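Local coordinates for protein Hydrogenase/urease maturation factor HypB (Helicobacter pylori, PDB 4LPS) that binds nickel and binds and slowly hydrolyses GTP, helping to insert that metal into [NiFe] hydrogenase and to mature urease, at residues K73-V77 and V95-Q99; K128-L132 and L228-K232; T60-E64 and D86-L90; L66-F72 and K225-L229. All coordinates share one frame; numbering follows the deposited sequence. Where two conformers were deposited one is given.

Contact 1: residues K73-V77 and V95-Q99. With GOL (glycerol), chain G.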
loop_
_atom_site.group_PDB
_atom_site.type_symbol
_atom_site.label_atom_id
_atom_site.label_comp_id
_atom_site.label_asym_id
_atom_site.label_seq_id
_atom_site.Cartn_x
_atom_site.Cartn_y
_atom_site.Cartn_z
ATOM N N LYS A 73 5.956 12.112 -6.475
ATOM C CA LYS A 73 7.340 11.658 -6.437
ATOM C C LYS A 73 7.531 10.589 -5.374
ATOM O O LYS A 73 7.393 10.862 -4.180
ATOM C CB LYS A 73 8.277 12.833 -6.161
ATOM C CG LYS A 73 8.136 13.987 -7.136
ATOM C CD LYS A 73 8.815 15.229 -6.588
ATOM C CE LYS A 73 8.464 16.452 -7.416
ATOM N NZ LYS A 73 8.980 17.705 -6.794
ATOM N N PHE A 74 7.840 9.371 -5.805
ATOM C CA PHE A 74 7.961 8.257 -4.877
ATOM C C PHE A 74 8.992 7.219 -5.303
ATOM O O PHE A 74 9.364 7.133 -6.474
ATOM C CB PHE A 74 6.597 7.583 -4.693
ATOM C CG PHE A 74 6.122 6.834 -5.904
ATOM C CD1 PHE A 74 5.539 7.509 -6.965
ATOM C CD2 PHE A 74 6.253 5.456 -5.983
ATOM C CE1 PHE A 74 5.095 6.829 -8.081
ATOM C CE2 PHE A 74 5.812 4.767 -7.098
ATOM C CZ PHE A 74 5.233 5.454 -8.149
ATOM N N CYS A 75 9.453 6.441 -4.329
ATOM C CA CYS A 75 10.261 5.257 -4.588
ATOM C C CYS A 75 9.582 4.081 -3.892
ATOM O O CYS A 75 8.702 4.277 -3.049
ATOM C CB CYS A 75 11.706 5.450 -4.117
ATOM S SG CYS A 75 11.892 5.869 -2.384
ATOM N N VAL A 76 9.970 2.861 -4.243
ATOM C CA VAL A 76 9.214 1.697 -3.802
ATOM C C VAL A 76 10.073 0.638 -3.115
ATOM O O VAL A 76 11.196 0.351 -3.536
ATOM C CB VAL A 76 8.468 1.045 -4.996
ATOM C CG1 VAL A 76 7.688 -0.184 -4.548
ATOM C CG2 VAL A 76 7.527 2.045 -5.651
ATOM N N VAL A 77 9.537 0.082 -2.036
ATOM C CA VAL A 77 10.072 -1.133 -1.445
ATOM C C VAL A 77 9.099 -2.277 -1.736
ATOM O O VAL A 77 7.934 -2.226 -1.335
ATOM C CB VAL A 77 10.286 -0.984 0.073
ATOM C CG1 VAL A 77 10.479 -2.338 0.715
ATOM C CG2 VAL A 77 11.481 -0.083 0.359
ATOM N N VAL A 95 10.743 4.113 -11.990
ATOM C CA VAL A 95 10.585 4.210 -10.543
ATOM C C VAL A 95 11.708 3.495 -9.811
ATOM O O VAL A 95 11.968 2.317 -10.060
ATOM C CB VAL A 95 9.245 3.610 -10.076
ATOM C CG1 VAL A 95 9.088 3.764 -8.564
ATOM C CG2 VAL A 95 8.092 4.254 -10.815
ATOM N N SER A 96 12.391 4.217 -8.928
ATOM C CA SER A 96 13.391 3.598 -8.075
ATOM C C SER A 96 12.691 2.626 -7.141
ATOM O O SER A 96 11.834 3.015 -6.349
ATOM C CB SER A 96 14.170 4.644 -7.278
ATOM O OG SER A 96 14.910 5.496 -8.134
ATOM N N ALA A 97 13.057 1.356 -7.247
ATOM C CA ALA A 97 12.376 0.303 -6.512
ATOM C C ALA A 97 13.377 -0.754 -6.101
ATOM O O ALA A 97 14.291 -1.078 -6.859
ATOM C CB ALA A 97 11.267 -0.310 -7.353
ATOM N N HIS A 98 13.199 -1.307 -4.908
ATOM C CA HIS A 98 14.054 -2.401 -4.483
ATOM C C HIS A 98 13.238 -3.540 -3.896
ATOM O O HIS A 98 12.336 -3.332 -3.083
ATOM C CB HIS A 98 15.101 -1.910 -3.486
ATOM C CG HIS A 98 16.363 -1.438 -4.136
ATOM N ND1 HIS A 98 17.319 -2.304 -4.617
ATOM C CD2 HIS A 98 16.819 -0.189 -4.402
ATOM C CE1 HIS A 98 18.313 -1.613 -5.142
ATOM N NE2 HIS A 98 18.036 -0.328 -5.025
ATOM N N GLN A 99 13.562 -4.750 -4.340
ATOM C CA GLN A 99 12.818 -5.934 -3.972
ATOM C C GLN A 99 13.320 -6.521 -2.660
ATOM O O GLN A 99 14.523 -6.725 -2.477
ATOM C CB GLN A 99 12.925 -6.963 -5.101
ATOM C CG GLN A 99 12.171 -8.247 -4.866
ATOM C CD GLN A 99 10.694 -8.096 -5.156
ATOM O OE1 GLN A 99 10.298 -7.702 -6.256
ATOM N NE2 GLN A 99 9.870 -8.388 -4.164
HETATM C C1 GOL G . 12.458 7.792 -7.200
HETATM O O1 GOL G . 11.573 6.878 -7.812
HETATM C C2 GOL G . 12.781 8.908 -8.189
HETATM O O2 GOL G . 13.918 9.615 -7.738
HETATM C C3 GOL G . 11.590 9.859 -8.280
HETATM O O3 GOL G . 11.644 10.785 -7.217
#
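Phe74 meets Val95 through the end of its ring: CE2 lies 3.7 Å from Val95 CG1, an oblique approach. Its chi1 of 70° sets CG between the backbone N and the carbonyl carbon, and this turns the ring to the side where Val95 and Val76 CG2 lie. A glycerol, probably from the crystallisation liquor, bridges the backbones here: its O1 gives a hydrogen bond to Phe74 O and accepts one from Ser96 N. Cys75 brings its small side chain past the partner strand, CB 3.3 Å from Ser96 O. Val76 carries the pairing, since its N donates to Ser96 O at 2.8 Å, while its O accepts from His98 N at 2.9 Å. Strands 74-77 and 97-99 run parallel, 4° apart, and with helix 85-91 form a right-handed beta-alpha-beta crossover of the P-loop GTPase sheet. Val76 CG2 touches Val95 CG1 at 3.7 Å, and Val76 CB packs against Ala97 CB; the short Ala97 methyl lets Leu90 of the connecting helix 85-91 lie against both residues. Val77, facing helix 110-122 on the opposite face with His98, adds a CA-H...O contact from its CA to His98 O.

Contact 2: residues K128-L132 and L228-K232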
loop_
_atom_site.group_PDB
_atom_site.type_symbol
_atom_site.label_atom_id
_atom_site.label_comp_id
_atom_site.label_asym_id
_atom_site.label_seq_id
_atom_site.Cartn_x
_atom_site.Cartn_y
_atom_site.Cartn_z
ATOM N N LYS A 128 14.966 12.489 -3.539
ATOM C CA LYS A 128 14.076 12.979 -4.589
ATOM C C LYS A 128 12.608 12.603 -4.375
ATOM O O LYS A 128 11.755 12.939 -5.194
ATOM C CB LYS A 128 14.546 12.460 -5.950
ATOM C CG LYS A 128 15.999 12.791 -6.271
ATOM C CD LYS A 128 16.499 12.027 -7.492
ATOM C CE LYS A 128 17.584 12.805 -8.222
ATOM N NZ LYS A 128 18.754 13.088 -7.340
ATOM N N SER A 129 12.308 11.908 -3.283
ATOM C CA SER A 129 10.957 11.387 -3.088
ATOM C C SER A 129 10.196 12.090 -1.966
ATOM O O SER A 129 10.762 12.406 -0.916
ATOM C CB SER A 129 11.007 9.882 -2.800
ATOM O OG SER A 129 11.626 9.172 -3.860
ATOM N N ASP A 130 8.909 12.333 -2.206
ATOM C CA ASP A 130 7.997 12.792 -1.167
ATOM C C ASP A 130 7.343 11.601 -0.485
ATOM O O ASP A 130 6.904 11.681 0.662
ATOM C CB ASP A 130 6.929 13.718 -1.752
ATOM C CG ASP A 130 7.500 15.032 -2.232
ATOM O OD1 ASP A 130 8.454 15.526 -1.599
ATOM O OD2 ASP A 130 6.999 15.568 -3.243
ATOM N N PHE A 131 7.289 10.490 -1.208
ATOM C CA PHE A 131 6.639 9.289 -0.715
ATOM C C PHE A 131 7.576 8.094 -0.799
ATOM O O PHE A 131 8.312 7.935 -1.772
ATOM C CB PHE A 131 5.362 8.989 -1.508
ATOM C CG PHE A 131 4.305 10.056 -1.405
ATOM C CD1 PHE A 131 4.350 11.183 -2.213
ATOM C CD2 PHE A 131 3.255 9.919 -0.510
ATOM C CE1 PHE A 131 3.367 12.160 -2.120
ATOM C CE2 PHE A 131 2.270 10.890 -0.413
ATOM C CZ PHE A 131 2.327 12.010 -1.218
ATOM N N LEU A 132 7.550 7.260 0.234
ATOM C CA LEU A 132 8.156 5.940 0.152
ATOM C C LEU A 132 7.027 4.937 0.240
ATOM O O LEU A 132 6.282 4.909 1.220
ATOM C CB LEU A 132 9.188 5.718 1.263
ATOM C CG LEU A 132 9.687 4.276 1.417
ATOM C CD1 LEU A 132 10.606 3.888 0.271
ATOM C CD2 LEU A 132 10.398 4.087 2.747
ATOM N N LEU A 228 -3.655 11.304 -1.654
ATOM C CA LEU A 228 -2.375 11.031 -1.014
ATOM C C LEU A 228 -1.590 12.316 -0.782
ATOM O O LEU A 228 -0.956 12.485 0.260
ATOM C CB LEU A 228 -1.556 10.058 -1.861
ATOM C CG LEU A 228 -2.097 8.631 -1.981
ATOM C CD1 LEU A 228 -1.161 7.777 -2.817
ATOM C CD2 LEU A 228 -2.297 8.006 -0.608
ATOM N N LEU A 229 -1.636 13.212 -1.765
ATOM C CA LEU A 229 -0.942 14.491 -1.686
ATOM C C LEU A 229 -1.475 15.324 -0.527
ATOM O O LEU A 229 -0.711 15.983 0.179
ATOM C CB LEU A 229 -1.085 15.266 -2.999
ATOM C CG LEU A 229 -0.194 14.841 -4.169
ATOM C CD1 LEU A 229 -0.410 15.756 -5.364
ATOM C CD2 LEU A 229 1.271 14.838 -3.754
ATOM N N GLU A 230 -2.790 15.296 -0.343
ATOM C CA GLU A 230 -3.414 16.057 0.731
ATOM C C GLU A 230 -3.098 15.430 2.086
ATOM O O GLU A 230 -2.924 16.136 3.081
ATOM C CB GLU A 230 -4.927 16.144 0.516
ATOM C CG GLU A 230 -5.711 16.634 1.728
ATOM C CD GLU A 230 -5.386 18.072 2.102
ATOM O OE1 GLU A 230 -4.831 18.811 1.259
ATOM O OE2 GLU A 230 -5.685 18.466 3.251
ATOM N N LYS A 231 -3.017 14.103 2.121
ATOM C CA LYS A 231 -2.696 13.400 3.358
ATOM C C LYS A 231 -1.282 13.737 3.824
ATOM O O LYS A 231 -1.050 13.926 5.019
ATOM C CB LYS A 231 -2.878 11.892 3.180
ATOM C CG LYS A 231 -4.329 11.461 3.370
ATOM C CD LYS A 231 -4.800 11.855 4.764
ATOM C CE LYS A 231 -6.277 11.580 4.963
ATOM N NZ LYS A 231 -7.083 12.739 4.493
ATOM N N LYS A 232 -0.342 13.803 2.884
ATOM C CA LYS A 232 1.014 14.231 3.207
ATOM C C LYS A 232 1.013 15.670 3.698
ATOM O O LYS A 232 1.740 16.021 4.628
ATOM C CB LYS A 232 1.943 14.100 1.998
ATOM C CG LYS A 232 3.334 14.663 2.261
ATOM C CD LYS A 232 4.290 14.444 1.104
ATOM C CE LYS A 232 5.622 15.128 1.386
ATOM N NZ LYS A 232 6.579 14.216 2.082
HETATM O O HOH W 1 9.014 15.009 1.016
#
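Lys232 reaches across to the Asp130 backbone: NZ donates to Asp130 O at 2.9 Å, in the carbonyl plane and on a lone pair. On the way its aliphatic chain passes over one face of the Phe131 ring, with CD 4.3 Å from the ring centroid in a CH-pi contact. A lysine suits the place because its methylenes can cover an aromatic face while its ammonium group goes on to a polar partner. With CG anti to the backbone N (chi1 174°) the chain runs straight out and bends only at chi4 (91°). The Phe131 ring also presents its edge to the helix: CZ is 3.6 Å from Leu228 O, near the ring plane, and CE1 is 3.8 Å from Leu229 CD2.

In the next shell, one water accepts a hydrogen bond from Lys232 NZ and donates one to Asp130 OD1, linking charges 4.3 Å apart, OD1 to NZ. Phe72 and Phe74 pack around Phe131, and Leu49 touches both Phe131 and Leu228. Backbone bonds to Tyr47 and Lys73 hold Asp130 just ahead of its strand. Here the C-terminal helix 218-234 covers the start of strand 131-135, a helix-on-sheet contact of the three-layered alpha/beta P-loop fold.

Contact 3: residues T60-E64 and D86-L90. With MG (magnesium ion), chain C; GDP (guanosine-5'-diphosphate), chain D.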
loop_
_atom_site.group_PDB
_atom_site.type_symbol
_atom_site.label_atom_id
_atom_site.label_comp_id
_atom_site.label_asym_id
_atom_site.label_seq_id
_atom_site.Cartn_x
_atom_site.Cartn_y
_atom_site.Cartn_z
ATOM N N THR A 60 0.890 -3.578 -8.045
ATOM C CA THR A 60 1.985 -3.160 -8.916
ATOM C C THR A 60 1.480 -2.323 -10.091
ATOM O O THR A 60 2.098 -1.320 -10.456
ATOM C CB THR A 60 2.776 -4.368 -9.449
ATOM O OG1 THR A 60 3.337 -5.096 -8.349
ATOM C CG2 THR A 60 3.901 -3.911 -10.374
ATOM N N THR A 61 0.354 -2.731 -10.673
ATOM C CA THR A 61 -0.242 -1.995 -11.786
ATOM C C THR A 61 -0.605 -0.582 -11.355
ATOM O O THR A 61 -0.380 0.381 -12.091
ATOM C CB THR A 61 -1.501 -2.699 -12.331
ATOM O OG1 THR A 61 -1.150 -3.991 -12.846
ATOM C CG2 THR A 61 -2.145 -1.873 -13.439
ATOM N N MET A 62 -1.162 -0.466 -10.154
ATOM C CA MET A 62 -1.526 0.835 -9.605
ATOM C C MET A 62 -0.310 1.748 -9.475
ATOM O O MET A 62 -0.366 2.923 -9.844
ATOM C CB MET A 62 -2.193 0.671 -8.243
ATOM C CG MET A 62 -2.698 1.974 -7.658
ATOM S SD MET A 62 -3.258 1.748 -5.963
ATOM C CE MET A 62 -1.690 1.393 -5.172
ATOM N N LEU A 63 0.781 1.205 -8.942
ATOM C CA LEU A 63 2.013 1.971 -8.782
ATOM C C LEU A 63 2.593 2.369 -10.136
ATOM O O LEU A 63 3.111 3.476 -10.288
ATOM C CB LEU A 63 3.042 1.179 -7.969
ATOM C CG LEU A 63 2.665 0.858 -6.518
ATOM C CD1 LEU A 63 3.767 0.078 -5.831
ATOM C CD2 LEU A 63 2.380 2.138 -5.751
ATOM N N GLU A 64 2.519 1.464 -11.111
ATOM C CA GLU A 64 2.940 1.774 -12.476
ATOM C C GLU A 64 2.169 2.972 -13.024
ATOM O O GLU A 64 2.741 3.849 -13.671
ATOM C CB GLU A 64 2.745 0.565 -13.398
ATOM C CG GLU A 64 3.748 -0.566 -13.203
ATOM C CD GLU A 64 3.402 -1.795 -14.029
ATOM O OE1 GLU A 64 2.212 -2.175 -14.063
ATOM O OE2 GLU A 64 4.317 -2.376 -14.650
ATOM N N ASP A 86 7.980 -7.823 -9.733
ATOM C CA ASP A 86 7.294 -6.559 -9.485
ATOM C C ASP A 86 8.261 -5.374 -9.540
ATOM O O ASP A 86 7.949 -4.338 -10.125
ATOM C CB ASP A 86 6.561 -6.590 -8.143
ATOM C CG ASP A 86 5.420 -7.587 -8.129
ATOM O OD1 ASP A 86 4.858 -7.859 -9.211
ATOM O OD2 ASP A 86 5.074 -8.089 -7.037
ATOM N N ALA A 87 9.430 -5.529 -8.926
ATOM C CA ALA A 87 10.424 -4.461 -8.881
ATOM C C ALA A 87 10.894 -4.080 -10.281
ATOM O O ALA A 87 11.088 -2.900 -10.582
ATOM C CB ALA A 87 11.609 -4.874 -8.020
ATOM N N ASP A 88 11.091 -5.088 -11.125
ATOM C CA ASP A 88 11.502 -4.872 -12.509
ATOM C C ASP A 88 10.452 -4.119 -13.322
ATOM O O ASP A 88 10.791 -3.218 -14.088
ATOM C CB ASP A 88 11.820 -6.203 -13.192
ATOM C CG ASP A 88 13.202 -6.719 -12.849
ATOM O OD1 ASP A 88 14.066 -5.903 -12.466
ATOM O OD2 ASP A 88 13.427 -7.943 -12.974
ATOM N N ARG A 89 9.185 -4.498 -13.169
ATOM C CA ARG A 89 8.095 -3.778 -13.826
ATOM C C ARG A 89 8.117 -2.295 -13.475
ATOM O O ARG A 89 7.885 -1.440 -14.331
ATOM C CB ARG A 89 6.737 -4.373 -13.439
ATOM C CG ARG A 89 6.364 -5.657 -14.169
ATOM C CD ARG A 89 5.202 -6.360 -13.479
ATOM N NE ARG A 89 3.971 -5.574 -13.543
ATOM C CZ ARG A 89 2.829 -5.908 -12.945
ATOM N NH1 ARG A 89 1.766 -5.128 -13.062
ATOM N NH2 ARG A 89 2.753 -7.019 -12.226
ATOM N N LEU A 90 8.392 -1.998 -12.209
ATOM C CA LEU A 90 8.410 -0.622 -11.724
ATOM C C LEU A 90 9.629 0.141 -12.241
ATOM O O LEU A 90 9.522 1.311 -12.618
ATOM C CB LEU A 90 8.379 -0.602 -10.195
ATOM C CG LEU A 90 7.045 -1.009 -9.557
ATOM C CD1 LEU A 90 7.160 -1.054 -8.049
ATOM C CD2 LEU A 90 5.948 -0.049 -9.962
HETATM MG MG MG C . 2.706 -7.061 -7.269
HETATM P PB GDP D . -0.577 -7.338 -7.742
HETATM O O1B GDP D . -0.132 -8.778 -7.795
HETATM O O2B GDP D . 0.615 -6.415 -7.741
HETATM O O3B GDP D . -1.369 -7.078 -6.484
HETATM O O3A GDP D . -1.523 -7.026 -9.001
HETATM P PA GDP D . -0.975 -6.902 -10.512
HETATM O O1A GDP D . -0.563 -5.481 -10.797
HETATM O O2A GDP D . 0.151 -7.865 -10.788
HETATM O "O5'" GDP D . -2.283 -7.246 -11.365
HETATM C "C5'" GDP D . -2.677 -8.600 -11.577
HETATM C "C4'" GDP D . -3.549 -8.660 -12.823
HETATM O "O4'" GDP D . -4.653 -7.766 -12.680
HETATM C "C3'" GDP D . -2.776 -8.199 -14.045
HETATM O "O3'" GDP D . -3.141 -9.047 -15.138
HETATM C "C2'" GDP D . -3.277 -6.802 -14.327
HETATM O "O2'" GDP D . -3.272 -6.540 -15.730
HETATM C "C1'" GDP D . -4.695 -6.869 -13.794
HETATM N N9 GDP D . -5.209 -5.558 -13.340
HETATM C C8 GDP D . -4.618 -4.672 -12.515
HETATM N N7 GDP D . -5.422 -3.597 -12.318
HETATM C C5 GDP D . -6.558 -3.799 -13.017
HETATM C C6 GDP D . -7.828 -3.073 -13.253
HETATM O O6 GDP D . -8.039 -1.961 -12.727
HETATM N N1 GDP D . -8.746 -3.641 -14.045
HETATM C C2 GDP D . -8.544 -4.840 -14.625
HETATM N N2 GDP D . -9.510 -5.362 -15.418
HETATM N N3 GDP D . -7.409 -5.560 -14.453
HETATM C C4 GDP D . -6.408 -5.096 -13.678
HETATM O O HOH W 2 6.467 -2.062 -16.440
HETATM O O HOH W 3 2.375 -8.351 -9.100
#
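Metal coordination joins Thr60 and Asp86: Thr60 OG1 binds the magnesium at 2.3 Å and Asp86 OD2 at a longer 2.6 Å. GDP O2B, a water and Glu135 also bind the ion. A threonine suits this place because its hydroxyl holds the metal while its methyl, anti to the backbone N, turns to the neighbouring helix.

Hydrogen bonds to the nucleotide come from both helices. Thr60 N donates to GDP O2B almost straight, and Thr61 gives both its N and its OG1 to GDP O1A, the hydroxyl at 2.6 Å. Arg89 NH2 reaches GDP O2A at 3.1 Å and 177°, while NH1 donates to O1A, so the guanidinium grips the alpha phosphate by two oxygens. Thr60 and Thr61 lie in the first turn of helix 59-66, where the P-loop (Walker A) sequence of this G3E GTPase, with Gly58 and Lys59, runs into the helix.

Ionic contacts centre on Arg89. NH1 forms a salt bridge with Glu64 OE1 at 3.1 Å, approaching from above the carboxylate plane; NE adds a weak bond to OE2, and the two planar groups are 66° apart. Anchored by Glu64, the guanidinium is turned edge-on to the phosphate.

Van der Waals packing covers one face of the guanidinium: Thr60 CG2 lies 3.4 Å above its centre. Leu63 CB and Leu90 CD2 form an apolar pair at 3.7 Å, between helix axes 16° apart.

Contact 4: residues L66-F72 and K225-L229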
loop_
_atom_site.group_PDB
_atom_site.type_symbol
_atom_site.label_atom_id
_atom_site.label_comp_id
_atom_site.label_asym_id
_atom_site.label_seq_id
_atom_site.Cartn_x
_atom_site.Cartn_y
_atom_site.Cartn_z
ATOM N N LEU A 66 0.591 5.272 -11.149
ATOM C CA LEU A 66 0.883 6.444 -10.324
ATOM C C LEU A 66 2.160 7.149 -10.785
ATOM O O LEU A 66 2.305 8.361 -10.629
ATOM C CB LEU A 66 1.001 6.052 -8.849
ATOM C CG LEU A 66 -0.303 5.838 -8.072
ATOM C CD1 LEU A 66 -0.008 5.312 -6.671
ATOM C CD2 LEU A 66 -1.102 7.128 -8.002
ATOM N N ALA A 67 3.088 6.380 -11.344
ATOM C CA ALA A 67 4.339 6.929 -11.859
ATOM C C ALA A 67 4.130 7.925 -12.998
ATOM O O ALA A 67 5.045 8.674 -13.348
ATOM C CB ALA A 67 5.241 5.803 -12.319
ATOM N N ASP A 68 2.934 7.931 -13.580
ATOM C CA ASP A 68 2.627 8.843 -14.676
ATOM C C ASP A 68 2.294 10.250 -14.191
ATOM O O ASP A 68 2.207 11.181 -14.992
ATOM C CB ASP A 68 1.475 8.293 -15.519
ATOM C CG ASP A 68 1.843 7.012 -16.244
ATOM O OD1 ASP A 68 3.039 6.831 -16.556
ATOM O OD2 ASP A 68 0.938 6.192 -16.512
ATOM N N PHE A 69 2.104 10.407 -12.885
ATOM C CA PHE A 69 1.847 11.728 -12.322
ATOM C C PHE A 69 3.153 12.343 -11.828
ATOM O O PHE A 69 3.750 11.878 -10.854
ATOM C CB PHE A 69 0.817 11.652 -11.195
ATOM C CG PHE A 69 -0.528 11.148 -11.641
ATOM C CD1 PHE A 69 -1.343 11.934 -12.442
ATOM C CD2 PHE A 69 -0.983 9.900 -11.248
ATOM C CE1 PHE A 69 -2.582 11.477 -12.859
ATOM C CE2 PHE A 69 -2.222 9.437 -11.657
ATOM C CZ PHE A 69 -3.022 10.227 -12.463
ATOM N N LYS A 70 3.594 13.388 -12.522
ATOM C CA LYS A 70 4.904 13.979 -12.281
ATOM C C LYS A 70 4.956 14.710 -10.945
ATOM O O LYS A 70 6.029 14.866 -10.352
ATOM C CB LYS A 70 5.266 14.919 -13.434
ATOM C CG LYS A 70 5.494 14.175 -14.744
ATOM C CD LYS A 70 6.406 12.978 -14.521
ATOM C CE LYS A 70 5.728 11.669 -14.913
ATOM N NZ LYS A 70 6.633 10.505 -14.697
ATOM N N ASP A 71 3.792 15.133 -10.461
ATOM C CA ASP A 71 3.702 15.770 -9.153
ATOM C C ASP A 71 3.654 14.740 -8.028
ATOM O O ASP A 71 3.553 15.100 -6.854
ATOM C CB ASP A 71 2.473 16.683 -9.083
ATOM C CG ASP A 71 1.173 15.930 -9.300
ATOM O OD1 ASP A 71 1.197 14.875 -9.968
ATOM O OD2 ASP A 71 0.123 16.387 -8.799
ATOM N N PHE A 72 3.746 13.462 -8.382
ATOM C CA PHE A 72 3.739 12.401 -7.384
ATOM C C PHE A 72 5.085 11.687 -7.384
ATOM O O PHE A 72 5.322 10.777 -8.183
ATOM C CB PHE A 72 2.601 11.414 -7.649
ATOM C CG PHE A 72 2.370 10.441 -6.531
ATOM C CD1 PHE A 72 1.942 10.883 -5.288
ATOM C CD2 PHE A 72 2.573 9.084 -6.725
ATOM C CE1 PHE A 72 1.726 9.988 -4.256
ATOM C CE2 PHE A 72 2.360 8.181 -5.699
ATOM C CZ PHE A 72 1.935 8.633 -4.462
ATOM N N LYS A 225 -4.427 9.899 -6.188
ATOM C CA LYS A 225 -3.148 10.598 -6.099
ATOM C C LYS A 225 -3.282 11.901 -5.312
ATOM O O LYS A 225 -2.459 12.203 -4.446
ATOM C CB LYS A 225 -2.599 10.875 -7.507
ATOM C CG LYS A 225 -1.254 11.600 -7.565
ATOM C CD LYS A 225 -1.399 13.119 -7.621
ATOM C CE LYS A 225 -2.011 13.578 -8.930
ATOM N NZ LYS A 225 -2.141 15.062 -8.979
ATOM N N ASN A 226 -4.320 12.672 -5.626
ATOM C CA ASN A 226 -4.555 13.944 -4.956
ATOM C C ASN A 226 -4.895 13.738 -3.489
ATOM O O ASN A 226 -4.529 14.547 -2.637
ATOM C CB ASN A 226 -5.677 14.722 -5.649
ATOM C CG ASN A 226 -5.242 15.327 -6.969
ATOM O OD1 ASN A 226 -4.065 15.629 -7.167
ATOM N ND2 ASN A 226 -6.194 15.513 -7.878
ATOM N N PHE A 227 -5.600 12.647 -3.206
ATOM C CA PHE A 227 -5.885 12.229 -1.840
ATOM C C PHE A 227 -4.601 12.014 -1.049
ATOM O O PHE A 227 -4.466 12.490 0.079
ATOM C CB PHE A 227 -6.727 10.950 -1.855
ATOM C CG PHE A 227 -6.838 10.271 -0.520
ATOM C CD1 PHE A 227 -7.656 10.789 0.473
ATOM C CD2 PHE A 227 -6.138 9.101 -0.268
ATOM C CE1 PHE A 227 -7.760 10.161 1.701
ATOM C CE2 PHE A 227 -6.237 8.465 0.957
ATOM C CZ PHE A 227 -7.051 8.996 1.942
ATOM N N LEU A 228 -3.655 11.304 -1.654
ATOM C CA LEU A 228 -2.375 11.031 -1.014
ATOM C C LEU A 228 -1.590 12.316 -0.782
ATOM O O LEU A 228 -0.956 12.485 0.260
ATOM C CB LEU A 228 -1.556 10.058 -1.861
ATOM C CG LEU A 228 -2.097 8.631 -1.981
ATOM C CD1 LEU A 228 -1.161 7.777 -2.817
ATOM C CD2 LEU A 228 -2.297 8.006 -0.608
ATOM N N LEU A 229 -1.636 13.212 -1.765
ATOM C CA LEU A 229 -0.942 14.491 -1.686
ATOM C C LEU A 229 -1.475 15.324 -0.527
ATOM O O LEU A 229 -0.711 15.983 0.179
ATOM C CB LEU A 229 -1.085 15.266 -2.999
ATOM C CG LEU A 229 -0.194 14.841 -4.169
ATOM C CD1 LEU A 229 -0.410 15.756 -5.364
ATOM C CD2 LEU A 229 1.271 14.838 -3.754
#
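The connection between the P-loop helix 59-66 and strand 74-80 packs against the C-terminal helix 218-234, and Lys225 is the centre of that contact. Its NZ forms a salt bridge at 2.6 Å with Asp71 OD2, which accepts through its syn lone pair. A second bond from NZ, to Asn226 OD1 at 2.7 Å, gives the ammonium group two oxygen partners. Bends at chi2 (-91°) and chi3 (-68°) curl the lysine chain so that NZ reaches both.

Lys225 CE lies over one face of the Phe69 ring, 4.3 Å from its centroid in a CH-pi contact, and CG rests 3.9 Å from Phe72 CB; long and flexible, a lysine can pass between two aromatic residues and still end on a carboxylate. Two successive type I turns, Leu66 to Phe69 and Phe69 to Phe72, shape this helix-to-strand connection of the alpha/beta fold and bring Phe69, Asp71 and Phe72 to face the helix. Lys70, on the outer side of the second turn, bonds back through NZ to Ala67 O at 2.8 Å.

Phe72 fills the buried part of the interface. With CG anti to the backbone N (chi1 -169°), its ring extends to Leu228, whose CD1 touches CZ at 3.6 Å. Leu229 CD1 lies 3.5 Å from Asp71 OD2, beside the salt bridge, and Leu66 CD2 packs more loosely on Lys225 CB.

Contact 3 alone holds the nucleotide and magnesium; the other three spread from it through the fold toward the C-terminal helix. Contact 1 lies nearest, with centres about 9 Å apart, and Val76 CG1 meets Leu90 CD1 at 3.6 Å, so the helix that carries Asp86 and Arg89 rests on the paired strands. Contacts 1 and 2 share the sheet through neighbouring strands 74-80 and 131-135. Contacts 2 and 4, centres about 8 Å apart, both use helix 218-234, and Phe131 CE1 touches Phe72 CE1 at 3.5 Å between them. Contact 4 follows contact 3 along the P-loop helix, but their centres stand about 15 Å apart.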